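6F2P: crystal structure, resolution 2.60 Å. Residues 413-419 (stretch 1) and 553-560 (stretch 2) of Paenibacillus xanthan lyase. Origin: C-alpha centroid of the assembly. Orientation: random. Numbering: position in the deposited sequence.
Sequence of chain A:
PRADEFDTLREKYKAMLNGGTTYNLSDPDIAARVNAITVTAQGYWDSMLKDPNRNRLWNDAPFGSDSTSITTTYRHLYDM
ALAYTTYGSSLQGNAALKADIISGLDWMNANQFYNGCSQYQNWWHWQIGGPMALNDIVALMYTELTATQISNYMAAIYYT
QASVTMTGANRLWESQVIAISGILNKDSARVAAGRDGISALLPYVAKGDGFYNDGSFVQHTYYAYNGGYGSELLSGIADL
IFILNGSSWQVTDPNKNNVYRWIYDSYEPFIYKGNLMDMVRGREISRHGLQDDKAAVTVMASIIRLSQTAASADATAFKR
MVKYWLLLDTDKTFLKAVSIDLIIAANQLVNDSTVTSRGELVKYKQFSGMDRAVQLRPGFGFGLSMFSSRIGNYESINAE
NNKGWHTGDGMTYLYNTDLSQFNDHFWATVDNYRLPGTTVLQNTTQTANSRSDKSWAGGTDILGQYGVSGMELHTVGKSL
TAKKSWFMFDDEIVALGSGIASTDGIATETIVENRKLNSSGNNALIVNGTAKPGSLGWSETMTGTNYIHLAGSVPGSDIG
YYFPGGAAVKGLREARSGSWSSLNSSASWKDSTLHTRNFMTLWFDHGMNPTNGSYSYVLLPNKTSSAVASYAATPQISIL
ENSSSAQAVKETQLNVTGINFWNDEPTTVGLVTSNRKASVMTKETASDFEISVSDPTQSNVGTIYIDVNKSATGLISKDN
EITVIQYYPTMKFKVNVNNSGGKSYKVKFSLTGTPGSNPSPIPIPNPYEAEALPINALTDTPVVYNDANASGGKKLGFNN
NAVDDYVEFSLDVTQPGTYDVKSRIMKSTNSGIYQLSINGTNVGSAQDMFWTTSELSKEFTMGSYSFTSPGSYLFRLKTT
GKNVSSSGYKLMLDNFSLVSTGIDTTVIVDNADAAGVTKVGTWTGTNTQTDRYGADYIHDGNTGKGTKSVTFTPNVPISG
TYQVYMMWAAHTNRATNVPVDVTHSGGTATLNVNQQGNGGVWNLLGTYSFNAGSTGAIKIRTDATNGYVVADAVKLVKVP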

ATOM      1  N   TYR A 413       0.723   3.150 -17.108  1.00 16.13           N
ATOM      2  CA  TYR A 413       1.436   4.166 -17.874  1.00 16.23           C
ATOM      3  C   TYR A 413       2.802   3.631 -18.258  1.00 16.76           C
ATOM      4  O   TYR A 413       3.552   3.180 -17.395  1.00 21.00           O
ATOM      5  CB  TYR A 413       1.645   5.429 -17.040  1.00 17.18           C
ATOM      6  CG  TYR A 413       0.401   6.218 -16.707  1.00 15.72           C
ATOM      7  CD1 TYR A 413      -0.435   5.827 -15.668  1.00 11.46           C
ATOM      8  CD2 TYR A 413       0.086   7.389 -17.403  1.00 14.27           C
ATOM      9  CE1 TYR A 413      -1.563   6.562 -15.340  1.00 10.71           C
ATOM     10  CE2 TYR A 413      -1.043   8.137 -17.077  1.00 11.18           C
ATOM     11  CZ  TYR A 413      -1.858   7.715 -16.045  1.00 16.08           C
ATOM     12  OH  TYR A 413      -2.980   8.435 -15.713  1.00 17.14           O
ATOM     13  N   LEU A 414       3.134   3.684 -19.546  1.00 18.39           N
ATOM     14  CA  LEU A 414       4.457   3.254 -19.998  1.00 17.06           C
ATOM     15  C   LEU A 414       5.276   4.438 -20.490  1.00 18.45           C
ATOM     16  O   LEU A 414       4.886   5.126 -21.435  1.00 15.94           O
ATOM     17  CB  LEU A 414       4.346   2.201 -21.089  1.00 15.28           C
ATOM     18  CG  LEU A 414       5.677   1.668 -21.618  1.00 17.22           C
ATOM     19  CD1 LEU A 414       6.429   0.858 -20.552  1.00 12.19           C
ATOM     20  CD2 LEU A 414       5.420   0.822 -22.846  1.00 16.16           C
ATOM     21  N   TYR A 415       6.406   4.678 -19.830  1.00 18.66           N
ATOM     22  CA  TYR A 415       7.242   5.834 -20.125  1.00 15.93           C
ATOM     23  C   TYR A 415       8.493   5.409 -20.865  1.00 16.50           C
ATOM     24  O   TYR A 415       9.158   4.456 -20.467  1.00 18.04           O
ATOM     25  CB  TYR A 415       7.617   6.555 -18.832  1.00 14.47           C
ATOM     26  CG  TYR A 415       6.440   7.224 -18.159  1.00 15.55           C
ATOM     27  CD1 TYR A 415       6.054   8.512 -18.517  1.00 17.13           C
ATOM     28  CD2 TYR A 415       5.707   6.568 -17.178  1.00 15.34           C
ATOM     29  CE1 TYR A 415       4.972   9.128 -17.915  1.00 14.76           C
ATOM     30  CE2 TYR A 415       4.623   7.174 -16.571  1.00 14.19           C
ATOM     31  CZ  TYR A 415       4.259   8.456 -16.946  1.00 15.61           C
ATOM     32  OH  TYR A 415       3.181   9.076 -16.356  1.00 14.28           O
ATOM     33  N   ASN A 416       8.804   6.106 -21.952  1.00 14.86           N
ATOM     34  CA  ASN A 416      10.036   5.845 -22.686  1.00 19.13           C
ATOM     35  C   ASN A 416      10.614   7.113 -23.302  1.00 21.17           C
ATOM     36  O   ASN A 416      10.433   8.192 -22.749  1.00 23.08           O
ATOM     37  CB  ASN A 416       9.856   4.732 -23.722  1.00 19.22           C
ATOM     38  CG  ASN A 416       8.690   4.976 -24.652  1.00 19.37           C
ATOM     39  OD1 ASN A 416       8.350   6.114 -24.961  1.00 22.64           O
ATOM     40  ND2 ASN A 416       8.069   3.898 -25.108  1.00 22.50           N
ATOM     41  N   THR A 417      11.303   6.996 -24.435  1.00 20.34           N
ATOM     42  CA  THR A 417      11.969   8.160 -25.014  1.00 18.22           C
ATOM     43  C   THR A 417      10.984   9.117 -25.702  1.00 20.42           C
ATOM     44  O   THR A 417      11.313  10.272 -26.000  1.00 14.12           O
ATOM     45  CB  THR A 417      13.114   7.763 -25.972  1.00 17.43           C
ATOM     46  OG1 THR A 417      12.640   6.804 -26.919  1.00 21.33           O
ATOM     47  CG2 THR A 417      14.255   7.151 -25.196  1.00 15.81           C
ATOM     48  N   ASP A 418       9.769   8.638 -25.935  1.00 18.13           N
ATOM     49  CA  ASP A 418       8.719   9.487 -26.470  1.00 16.53           C
ATOM     50  C   ASP A 418       8.246  10.418 -25.363  1.00 19.57           C
ATOM     51  O   ASP A 418       7.177  10.215 -24.786  1.00 20.24           O
ATOM     52  CB  ASP A 418       7.559   8.633 -26.987  1.00 18.30           C
ATOM     53  CG  ASP A 418       6.489   9.455 -27.670  1.00 18.81           C
ATOM     54  OD1 ASP A 418       6.723  10.651 -27.914  1.00 23.44           O
ATOM     55  OD2 ASP A 418       5.415   8.900 -27.965  1.00 25.98           O
ATOM     56  N   LEU A 419       9.051  11.440 -25.082  1.00 15.84           N
ATOM     57  CA  LEU A 419       8.838  12.322 -23.934  1.00 16.71           C
ATOM     58  C   LEU A 419       7.488  13.026 -23.935  1.00 18.13           C
ATOM     59  O   LEU A 419       6.999  13.438 -22.882  1.00 20.10           O
ATOM     60  CB  LEU A 419       9.960  13.365 -23.833  1.00 14.86           C
ATOM     61  CG  LEU A 419      11.392  12.826 -23.751  1.00 20.13           C
ATOM     62  CD1 LEU A 419      12.355  13.950 -23.434  1.00 13.68           C
ATOM     63  CD2 LEU A 419      11.503  11.710 -22.726  1.00 14.33           C
ATOM     64  N   SER A 553       7.710   6.677 -32.176  1.00 30.31           N
ATOM     65  CA  SER A 553       7.875   7.905 -32.960  1.00 26.34           C
ATOM     66  C   SER A 553       9.304   8.441 -32.892  1.00 22.59           C
ATOM     67  O   SER A 553       9.695   9.301 -33.671  1.00 27.80           O
ATOM     68  CB  SER A 553       6.899   8.982 -32.484  1.00 21.06           C
ATOM     69  OG  SER A 553       5.567   8.504 -32.492  1.00 23.83           O
ATOM     70  N   VAL A 554      10.072   7.904 -31.955  1.00 24.91           N
ATOM     71  CA  VAL A 554      11.420   8.353 -31.662  1.00 23.67           C
ATOM     72  C   VAL A 554      12.209   7.119 -31.232  1.00 28.47           C
ATOM     73  O   VAL A 554      11.647   6.218 -30.600  1.00 27.82           O
ATOM     74  CB  VAL A 554      11.379   9.401 -30.529  1.00 23.74           C
ATOM     75  CG1 VAL A 554      12.661   9.401 -29.695  1.00 33.84           C
ATOM     76  CG2 VAL A 554      11.082  10.780 -31.099  1.00 20.87           C
ATOM     77  N   PRO A 555      13.501   7.053 -31.602  1.00 27.18           N
ATOM     78  CA  PRO A 555      14.371   5.935 -31.210  1.00 24.59           C
ATOM     79  C   PRO A 555      14.327   5.685 -29.709  1.00 26.05           C
ATOM     80  O   PRO A 555      14.503   6.622 -28.922  1.00 24.97           O
ATOM     81  CB  PRO A 555      15.757   6.420 -31.614  1.00 19.72           C
ATOM     82  CG  PRO A 555      15.498   7.320 -32.762  1.00 27.09           C
ATOM     83  CD  PRO A 555      14.200   8.011 -32.472  1.00 18.72           C
ATOM     84  N   GLY A 556      14.076   4.436 -29.326  1.00 25.52           N
ATOM     85  CA  GLY A 556      13.973   4.073 -27.927  1.00 23.20           C
ATOM     86  C   GLY A 556      12.541   3.906 -27.440  1.00 23.44           C
ATOM     87  O   GLY A 556      12.316   3.570 -26.272  1.00 22.69           O
ATOM     88  N   SER A 557      11.566   4.123 -28.323  1.00 22.79           N
ATOM     89  CA  SER A 557      10.163   4.044 -27.910  1.00 20.35           C
ATOM     90  C   SER A 557       9.296   2.979 -28.604  1.00 18.13           C
ATOM     91  O   SER A 557       8.071   3.067 -28.566  1.00 21.51           O
ATOM     92  CB  SER A 557       9.499   5.421 -28.010  1.00 18.85           C
ATOM     93  OG  SER A 557       9.589   5.920 -29.328  1.00 18.88           O
ATOM     94  N   ASP A 558       9.919   1.982 -29.229  1.00 18.73           N
ATOM     95  CA  ASP A 558       9.181   0.813 -29.720  1.00 19.21           C
ATOM     96  C   ASP A 558       8.467   0.158 -28.545  1.00 17.84           C
ATOM     97  O   ASP A 558       8.951   0.225 -27.419  1.00 19.10           O
ATOM     98  CB  ASP A 558      10.139  -0.229 -30.298  1.00 21.45           C
ATOM     99  CG  ASP A 558      10.638   0.118 -31.681  1.00 28.03           C
ATOM    100  OD1 ASP A 558      10.542   1.294 -32.097  1.00 28.84           O
ATOM    101  OD2 ASP A 558      11.147  -0.809 -32.350  1.00 29.10           O
ATOM    102  N   ILE A 559       7.324  -0.472 -28.794  1.00 15.34           N
ATOM    103  CA  ILE A 559       6.693  -1.309 -27.774  1.00 13.54           C
ATOM    104  C   ILE A 559       6.291  -2.676 -28.343  1.00 20.35           C
ATOM    105  O   ILE A 559       5.694  -2.764 -29.418  1.00 20.58           O
ATOM    106  CB  ILE A 559       5.470  -0.633 -27.125  1.00 14.76           C
ATOM    107  CG1 ILE A 559       5.800   0.814 -26.740  1.00 14.47           C
ATOM    108  CG2 ILE A 559       4.995  -1.440 -25.912  1.00 10.66           C
ATOM    109  CD1 ILE A 559       4.620   1.589 -26.209  1.00 14.33           C
ATOM    110  N   GLY A 560       6.647  -3.742 -27.629  1.00 19.98           N
ATOM    111  CA  GLY A 560       6.282  -5.086 -28.027  1.00 15.58           C
ATOM    112  C   GLY A 560       5.144  -5.596 -27.165  1.00 17.16           C
ATOM    113  O   GLY A 560       4.983  -5.152 -26.033  1.00 16.89           O
TER
HETATM  114  O   HOH W   1      10.096   1.642 -25.050  1.00 20.37           O
HETATM  115  O   HOH W   2       5.695   5.479 -27.778  1.00 21.44           O
HETATM  116  O   HOH W   3       4.179   8.920 -30.479  1.00 27.52           O

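Stretch 1 approaches stretch 2 as the end of a strand running into a loop, and the contact becomes more polar along the way. Y413 and Y415, on the strand, do not reach stretch 2. Between them, L414 points its CA-to-CB bond toward the partner and, in a t rotamer at chi1, brings CD2 to 3.5 Å from CD1 of I559. Both residues are buried, and this apolar packing joins the two strand segments side chain to side chain, their CA atoms remaining 9.3 Å apart.

At N416 the strand has given way to loop, and the side chain points toward stretch 2, with CB of N416 3.7 Å from G556 O and OD1 of N416 3.3 Å from CB of S557. Its OD1 accepts a hydrogen bond from D418 N (3.1 Å), two residues on in the same loop. The ND2 group reaches stretch 2 through a water: N416 ND2 donates to water 1 at 3.0 Å, and the same water donates to G556 O at 3.2 Å and to D558 O at 3.0 Å. One water thus ties the amide to two carbonyls, while the direct separation of N416 ND2 and D558 O is 4.4 Å.

T417 makes the most intimate contact and has the largest area covered by the other stretch. Here the backbones draw together, with the CA atoms of T417 and S557 5.3 Å apart. The hydroxyl donates a short hydrogen bond, 2.7 Å from T417 OG1 to P555 O, the sole direct hydrogen bond between the stretches. The acceptor belongs to the type II turn from V554 to S557. That turn is closed by a weak backbone bond from S557 N to V554 O (3.1 Å) and by a very short side-chain hydrogen bond from S557 OG to V554 O (2.4 Å). T417 OG1 also lies 3.2 Å from S557 N, but the angle is too poor for a hydrogen bond. G556 fits this arrangement closely: a CB there would sit 2.6 Å from T417 OG1, and its backbone angles, 102/-1, by themselves call for glycine. On the flank, CG1 of V554 packs 3.8 Å from T417 OG1.

D418 directs its CA-to-CB bond sideways, and its CB rests 3.9 Å from CB of S557. Its carboxylate meets stretch 2 through solvent. Water 3 lies 2.8 Å from D418 OD2 and 2.5 Å from S553 OG, linking the two, whereas water 2 bridges D418 OD2 (3.4 Å) and S557 O (3.5 Å) only weakly. By L419 the contact has ended.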